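Side-chain contact in FAD-dependent oxidoreductase (Actinomadura kijaniata, PDB 3M9V), which probably acts as a flavin-dependent oxidoreductase of the acyl-CoA dehydrogenase family in the biosynthesis of the sugar D-kijanose: residues G269-A274 against S302-L307. Sequence-based numbering, arbitrary orientation.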
# COMPACT_ATOMS: atom_id res chain seq x y z
N GLY A 269 -15.94 -6.88 12.98
CA GLY A 269 -16.22 -6.28 14.30
C GLY A 269 -14.99 -5.79 15.04
O GLY A 269 -15.02 -4.73 15.69
N VAL A 270 -13.89 -6.54 14.93
CA VAL A 270 -12.59 -6.08 15.46
C VAL A 270 -12.16 -4.74 14.86
O VAL A 270 -11.78 -3.81 15.60
CB VAL A 270 -11.49 -7.17 15.30
CG1 VAL A 270 -10.14 -6.63 15.76
CG2 VAL A 270 -11.85 -8.38 16.20
N ALA A 271 -12.24 -4.61 13.54
CA ALA A 271 -11.92 -3.31 12.95
C ALA A 271 -12.86 -2.21 13.44
O ALA A 271 -12.46 -1.06 13.62
CB ALA A 271 -11.97 -3.42 11.40
N GLN A 272 -14.15 -2.52 13.58
CA GLN A 272 -15.09 -1.51 14.06
C GLN A 272 -14.73 -1.03 15.48
O GLN A 272 -14.82 0.16 15.79
CB GLN A 272 -16.53 -2.03 13.97
CG GLN A 272 -17.64 -1.02 14.40
CD GLN A 272 -17.80 0.07 13.37
OE1 GLN A 272 -18.14 -0.19 12.22
NE2 GLN A 272 -17.51 1.31 13.76
N ALA A 273 -14.32 -1.96 16.34
CA ALA A 273 -14.12 -1.67 17.75
C ALA A 273 -12.82 -0.86 17.81
O ALA A 273 -12.76 0.06 18.61
CB ALA A 273 -14.01 -2.96 18.60
N ALA A 274 -11.84 -1.14 16.96
CA ALA A 274 -10.64 -0.31 16.91
C ALA A 274 -10.94 1.14 16.51
O ALA A 274 -10.51 2.10 17.14
CB ALA A 274 -9.58 -0.93 15.95
N SER A 302 -13.22 5.40 5.30
CA SER A 302 -13.50 4.83 3.98
C SER A 302 -13.07 3.35 3.85
O SER A 302 -13.77 2.52 3.27
CB SER A 302 -12.79 5.67 2.91
OG SER A 302 -12.81 5.04 1.63
N ARG A 303 -11.92 3.00 4.41
CA ARG A 303 -11.48 1.59 4.46
C ARG A 303 -12.43 0.66 5.21
O ARG A 303 -12.68 -0.46 4.77
CB ARG A 303 -10.08 1.45 5.06
CG ARG A 303 -8.97 1.82 4.05
CD ARG A 303 -7.53 1.82 4.65
NE ARG A 303 -6.68 1.19 3.65
CZ ARG A 303 -6.11 1.82 2.63
NH1 ARG A 303 -6.23 3.13 2.49
NH2 ARG A 303 -5.40 1.13 1.73
N LEU A 304 -12.93 1.09 6.36
CA LEU A 304 -13.95 0.35 7.09
C LEU A 304 -15.23 0.18 6.26
O LEU A 304 -15.82 -0.90 6.22
CB LEU A 304 -14.30 1.07 8.39
CG LEU A 304 -15.35 0.43 9.30
CD1 LEU A 304 -14.88 -0.98 9.74
CD2 LEU A 304 -15.47 1.31 10.56
N TYR A 305 -15.65 1.24 5.58
CA TYR A 305 -16.79 1.11 4.65
C TYR A 305 -16.57 0.02 3.58
O TYR A 305 -17.45 -0.81 3.31
CB TYR A 305 -17.03 2.45 3.96
CG TYR A 305 -18.37 2.47 3.27
CD1 TYR A 305 -19.51 2.95 3.93
CD2 TYR A 305 -18.49 1.96 1.99
CE1 TYR A 305 -20.75 2.90 3.30
CE2 TYR A 305 -19.72 1.97 1.34
CZ TYR A 305 -20.84 2.43 2.01
OH TYR A 305 -22.06 2.34 1.35
N ALA A 306 -15.41 0.04 2.92
CA ALA A 306 -15.08 -0.93 1.90
C ALA A 306 -14.96 -2.31 2.58
O ALA A 306 -15.34 -3.30 1.98
CB ALA A 306 -13.71 -0.58 1.23
N LEU A 307 -14.46 -2.39 3.81
CA LEU A 307 -14.39 -3.67 4.50
C LEU A 307 -15.77 -4.28 4.73
O LEU A 307 -16.05 -5.43 4.36
CB LEU A 307 -13.61 -3.57 5.82
CG LEU A 307 -13.64 -4.77 6.79
CD1 LEU A 307 -12.80 -5.87 6.11
CD2 LEU A 307 -12.93 -4.41 8.08
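Ala271 meets two leucines, with its CB 3.6 Å from CD2 of Leu307 and 4.1 Å from CD1 of Leu304. Both leucines sit one helical turn apart and send a single methyl each to the alanine, whose CB points at their helix. Leu304 uses its second branch on Gln272: CD2 lies 3.5 Å from OE1 and 3.8 Å from NE2 of that glutamine, to one side of the amide plane and displaced from its centre. The two side chains cross at about a right angle. Gln272 gets there because CG is anti to the backbone N (chi1 -177°) and the chain bends at chi2 (72°), bringing the amide round toward the leucine. OE1 accepts from NH2 of Arg308 on the facing helix and NE2 donates to OD1 of Asp276, one turn along its own helix; together they should hold the amide's rotation. Replacing Leu304 by alanine removes both methyls, which would probably open a gap between the helices, leaving Ala271 with only Leu307 of the facing segment and the Gln272 amide without its methyl neighbour.

The segment axes run nearly antiparallel, at 160°, and approach to 10.6 Å, a spacing bridged chiefly by leucine branches reaching to a small residue. Helices 264-283 and 291-323 are thereby joined within the C-terminal helical domain of the acyl-CoA dehydrogenase fold. Helix 329-362 adds Val347 against Leu307, while Tyr305 is turned to His339 of a second subunit. Direct contact between the segments is apolar, while Arg308, just after Leu307, adds a polar link between the helices.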